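Local coordinates for twitching motility protein PilT (PDB 2EYU), which probably acts as the ATPase motor that retracts type IV pili and so drives twitching motility, at residues E114-A119 with H124-T129; R141-F146 with I156-I161. The protein carries 1 engineered substitution. All blocks are in the same frame, centred on the assembly; numbering follows the deposited sequence.

Interaction 1: residues E114-A119 with H124-T129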
# COMPACT_ATOMS: atom_id res chain seq x y z
N GLU A 114 -9.03 -13.07 -2.79
CA GLU A 114 -9.15 -13.71 -4.10
C GLU A 114 -9.95 -12.81 -5.03
O GLU A 114 -9.68 -12.62 -6.22
CB GLU A 114 -9.79 -15.09 -4.02
CG GLU A 114 -9.19 -16.12 -4.95
CD GLU A 114 -9.11 -15.69 -6.40
OE1 GLU A 114 -8.17 -14.96 -6.78
OE2 GLU A 114 -10.00 -16.09 -7.18
N THR A 115 -11.00 -12.18 -4.49
CA THR A 115 -11.72 -11.32 -5.43
C THR A 115 -10.86 -10.12 -5.79
O THR A 115 -10.87 -9.68 -6.94
CB THR A 115 -13.08 -10.86 -4.89
OG1 THR A 115 -13.86 -11.98 -4.47
CG2 THR A 115 -13.87 -10.19 -6.00
N ALA A 116 -10.12 -9.57 -4.83
CA ALA A 116 -9.28 -8.43 -5.14
C ALA A 116 -8.30 -8.73 -6.29
O ALA A 116 -8.10 -7.86 -7.12
CB ALA A 116 -8.43 -8.00 -3.96
N LEU A 117 -7.70 -9.90 -6.24
CA LEU A 117 -6.73 -10.34 -7.25
C LEU A 117 -7.38 -10.44 -8.61
O LEU A 117 -6.79 -10.12 -9.65
CB LEU A 117 -6.14 -11.70 -6.91
CG LEU A 117 -4.98 -11.81 -5.93
CD1 LEU A 117 -5.34 -12.70 -4.74
CD2 LEU A 117 -3.75 -12.39 -6.62
N ARG A 118 -8.63 -10.91 -8.65
CA ARG A 118 -9.19 -11.05 -10.00
C ARG A 118 -9.53 -9.66 -10.54
O ARG A 118 -9.27 -9.37 -11.72
CB ARG A 118 -10.39 -11.99 -10.04
CG ARG A 118 -10.01 -13.46 -9.88
CD ARG A 118 -9.97 -14.20 -11.21
NE ARG A 118 -8.63 -14.71 -11.51
CZ ARG A 118 -8.12 -15.80 -10.95
NH1 ARG A 118 -6.90 -16.22 -11.25
NH2 ARG A 118 -8.86 -16.47 -10.05
N ALA A 119 -10.09 -8.81 -9.68
CA ALA A 119 -10.36 -7.44 -10.11
C ALA A 119 -9.11 -6.78 -10.68
O ALA A 119 -9.18 -6.14 -11.73
CB ALA A 119 -10.92 -6.60 -8.98
N HIS A 124 -8.88 -3.55 -13.63
CA HIS A 124 -9.21 -2.53 -12.64
C HIS A 124 -8.04 -2.22 -11.73
O HIS A 124 -7.24 -3.11 -11.44
CB HIS A 124 -10.40 -2.98 -11.78
CG HIS A 124 -11.54 -3.52 -12.58
ND1 HIS A 124 -11.64 -4.84 -12.95
CD2 HIS A 124 -12.63 -2.89 -13.09
CE1 HIS A 124 -12.75 -5.01 -13.66
NE2 HIS A 124 -13.36 -3.85 -13.75
N LEU A 125 -8.00 -0.96 -11.29
CA LEU A 125 -7.00 -0.49 -10.35
C LEU A 125 -7.52 -0.77 -8.95
O LEU A 125 -8.60 -0.31 -8.58
CB LEU A 125 -6.71 1.00 -10.54
CG LEU A 125 -5.53 1.51 -9.70
CD1 LEU A 125 -4.26 0.74 -10.02
CD2 LEU A 125 -5.28 3.00 -9.93
N VAL A 126 -6.76 -1.54 -8.17
CA VAL A 126 -7.29 -1.93 -6.86
C VAL A 126 -6.41 -1.41 -5.73
O VAL A 126 -5.23 -1.69 -5.69
CB VAL A 126 -7.46 -3.46 -6.75
CG1 VAL A 126 -8.01 -3.83 -5.38
CG2 VAL A 126 -8.38 -3.98 -7.85
N PHE A 127 -6.99 -0.63 -4.82
CA PHE A 127 -6.33 -0.25 -3.57
C PHE A 127 -6.81 -1.17 -2.45
O PHE A 127 -8.00 -1.51 -2.33
CB PHE A 127 -6.66 1.19 -3.15
CG PHE A 127 -6.01 2.27 -4.00
CD1 PHE A 127 -6.50 2.54 -5.27
CD2 PHE A 127 -4.93 3.00 -3.52
CE1 PHE A 127 -5.91 3.51 -6.05
CE2 PHE A 127 -4.34 3.97 -4.30
CZ PHE A 127 -4.83 4.22 -5.57
N GLY A 128 -5.88 -1.61 -1.60
CA GLY A 128 -6.29 -2.31 -0.40
C GLY A 128 -5.40 -1.94 0.76
O GLY A 128 -4.35 -1.32 0.60
N THR A 129 -5.81 -2.30 1.98
CA THR A 129 -4.95 -2.08 3.12
C THR A 129 -4.80 -3.40 3.89
O THR A 129 -5.72 -4.23 3.91
CB THR A 129 -5.43 -1.05 4.17
OG1 THR A 129 -6.72 -1.46 4.65
CG2 THR A 129 -5.58 0.34 3.60
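Ala116 and Ala119 of helix 110-121 pack against Val126 and His124 in a buried helix-on-sheet contact, inside the beta-alpha-beta unit formed by strand 101-104, this helix and strand 125-130. The unit belongs to the parallel core of a P-loop NTPase fold, where Val126 also lies on Ile102 of the first strand. Small side chains on the helix let it settle close to the strand: the CA atoms of Ala116 and Val126 are 7.0 Å apart. Val126 CG2, anti to its own carbonyl carbon, meets the methyl CB of Ala119 at 3.8 Å, while its other branch, CG1, faces Ala116 CB at a looser 4.4 Å. The polar part of the contact gathers on one carbonyl in the last turn of the helix. Ala119 O receives a weak bond from the backbone N of His124 and another weak one from Thr122 OG1, besides the imidazole. With an alanine in place of His124, Ala119 O would probably be left with these weak donors, and the turn into the strand is likely to loosen. His124 ND1 donates to Ala119 O over 3.0 Å at an N-H...O angle of 149°, and the oxygen sits at the ring edge, 1° out of the imidazole plane.

Interaction 2: residues R141-F146 with I156-I161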
# COMPACT_ATOMS: atom_id res chain seq x y z
N ARG A 141 1.79 -12.38 3.86
CA ARG A 141 0.41 -12.46 4.33
C ARG A 141 -0.54 -12.74 3.18
O ARG A 141 -1.46 -13.55 3.26
CB ARG A 141 0.00 -11.16 5.03
CG ARG A 141 -1.49 -11.02 5.28
CD ARG A 141 -1.89 -11.28 6.71
NE ARG A 141 -1.14 -10.57 7.71
CZ ARG A 141 -1.54 -9.63 8.56
NH1 ARG A 141 -2.79 -9.21 8.58
NH2 ARG A 141 -0.67 -9.10 9.42
N ILE A 142 -0.30 -12.03 2.07
CA ILE A 142 -1.18 -12.21 0.92
C ILE A 142 -1.09 -13.65 0.45
O ILE A 142 -2.11 -14.31 0.28
CB ILE A 142 -0.85 -11.25 -0.23
CG1 ILE A 142 -1.28 -9.80 0.03
CG2 ILE A 142 -1.47 -11.76 -1.53
CD1 ILE A 142 -2.74 -9.75 0.46
N VAL A 143 0.12 -14.17 0.25
CA VAL A 143 0.23 -15.52 -0.30
C VAL A 143 -0.19 -16.60 0.69
O VAL A 143 -0.91 -17.53 0.35
CB VAL A 143 1.69 -15.78 -0.74
CG1 VAL A 143 1.89 -17.26 -1.04
CG2 VAL A 143 2.01 -14.89 -1.92
N ASP A 144 0.29 -16.48 1.92
CA ASP A 144 0.19 -17.52 2.94
C ASP A 144 -1.24 -17.74 3.38
O ASP A 144 -1.67 -18.73 3.96
CB ASP A 144 1.01 -17.13 4.18
CG ASP A 144 2.40 -17.74 4.18
OD1 ASP A 144 3.27 -17.20 3.47
OD2 ASP A 144 2.60 -18.74 4.90
N ILE A 145 -2.09 -16.74 3.11
CA ILE A 145 -3.47 -16.99 3.57
C ILE A 145 -4.08 -18.08 2.70
O ILE A 145 -5.05 -18.70 3.14
CB ILE A 145 -4.26 -15.69 3.55
CG1 ILE A 145 -4.39 -15.04 2.18
CG2 ILE A 145 -3.65 -14.71 4.56
CD1 ILE A 145 -4.04 -13.57 2.17
N PHE A 146 -3.52 -18.32 1.52
CA PHE A 146 -4.00 -19.35 0.61
C PHE A 146 -3.57 -20.77 0.93
O PHE A 146 -2.56 -20.99 1.60
CB PHE A 146 -3.50 -19.00 -0.81
CG PHE A 146 -4.36 -17.90 -1.41
CD1 PHE A 146 -4.06 -16.57 -1.18
CD2 PHE A 146 -5.46 -18.19 -2.19
CE1 PHE A 146 -4.83 -15.57 -1.71
CE2 PHE A 146 -6.23 -17.19 -2.74
CZ PHE A 146 -5.92 -15.87 -2.49
N ILE A 156 2.83 -15.84 -8.29
CA ILE A 156 3.16 -15.36 -9.65
C ILE A 156 2.09 -14.42 -10.19
O ILE A 156 2.41 -13.55 -11.00
CB ILE A 156 3.40 -16.57 -10.58
CG1 ILE A 156 4.71 -17.30 -10.28
CG2 ILE A 156 3.30 -16.14 -12.05
CD1 ILE A 156 4.64 -18.81 -10.25
N VAL A 157 0.83 -14.51 -9.80
CA VAL A 157 -0.15 -13.46 -10.13
C VAL A 157 0.32 -12.12 -9.58
O VAL A 157 0.32 -11.10 -10.27
CB VAL A 157 -1.53 -13.78 -9.53
CG1 VAL A 157 -2.50 -12.61 -9.66
CG2 VAL A 157 -2.15 -15.01 -10.19
N LEU A 158 0.75 -12.10 -8.31
CA LEU A 158 1.23 -10.86 -7.74
C LEU A 158 2.40 -10.32 -8.57
O LEU A 158 2.48 -9.12 -8.78
CB LEU A 158 1.73 -11.03 -6.30
CG LEU A 158 0.78 -10.77 -5.14
CD1 LEU A 158 1.43 -11.23 -3.84
CD2 LEU A 158 0.37 -9.30 -5.06
N SER A 159 3.28 -11.24 -9.00
CA SER A 159 4.46 -10.75 -9.71
C SER A 159 4.08 -9.97 -10.96
O SER A 159 4.86 -9.12 -11.40
CB SER A 159 5.40 -11.91 -10.05
OG SER A 159 4.97 -12.63 -11.21
N PHE A 160 2.90 -10.25 -11.54
CA PHE A 160 2.49 -9.53 -12.74
C PHE A 160 1.52 -8.38 -12.45
O PHE A 160 1.36 -7.46 -13.26
CB PHE A 160 1.76 -10.45 -13.70
CG PHE A 160 2.61 -11.46 -14.45
CD1 PHE A 160 3.22 -11.10 -15.64
CD2 PHE A 160 2.77 -12.71 -13.91
CE1 PHE A 160 3.98 -12.05 -16.29
CE2 PHE A 160 3.52 -13.67 -14.57
CZ PHE A 160 4.13 -13.31 -15.76
N ILE A 161 0.81 -8.43 -11.33
CA ILE A 161 -0.26 -7.44 -11.18
C ILE A 161 0.02 -6.46 -10.03
O ILE A 161 -0.64 -5.41 -10.06
CB ILE A 161 -1.62 -8.11 -10.97
CG1 ILE A 161 -1.78 -8.78 -9.60
CG2 ILE A 161 -1.90 -9.13 -12.07
CD1 ILE A 161 -3.23 -8.90 -9.14
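Leu158 of helix 151-161 reaches across to Ile142 and Val143, two neighbouring residues near the end of helix 135-144, and joins the two segments by apolar contacts. A single methyl does the touching. Leu158 CD1 lies 3.7 Å from Ile142 CG2 and 4.2 Å from Val143 CG2, so it meets one branch of each beta-branched side chain. The leucine runs extended from CA to CD1 (chi2 171°), which carries this methyl to the far end of the side chain. On the facing helix the two touching methyls are set differently: the isoleucine offers the methyl opposite its backbone N and the valine the one opposite its carbonyl carbon, and both arrive at the same leucine methyl. Between residues 141-146 and 156-161 the meeting is through side chains, the nearest CA atoms, those of Val143 and Leu158, being 8.8 Å apart. Ile142 also rests on Leu130 of the central sheet, and Val143 also touches Gln151, Val154 and Arg155 of helix 151-161. Next to Leu158, Ser159 turns back along its own helix: OG donates to Ile156 O over 2.7 Å, tilted 19° from the carbonyl plane, and has a further bond with Arg196 NE. Two successive helices thus pack beside a P-loop NTPase sheet, the second leading straight into strand 162-171 of that sheet, within the type II/IV secretion ATPase family region.

Overall arrangement
Both contacts are buried, yet interaction 1 joins helix to sheet, with CA atoms 7.0 Å apart or nearer (Ala116 to Val126, Ala119 to His124), and interaction 2 joins helix to helix, with those of Val143 and Leu158 8.8 Å apart. The first adds one good and one weak bond across to a carbonyl in the last turn of its helix; the second is hydrocarbon alone and buries less surface. They come in series along the sequence, their centres about 11 Å apart, and share no secondary-structure element, but they abut. Leu117, on helix 110-121, packs against Val157, Ile161 and Phe146, and Glu114 CG lies against the Phe146 ring. Helix 110-121 therefore links the two contacts.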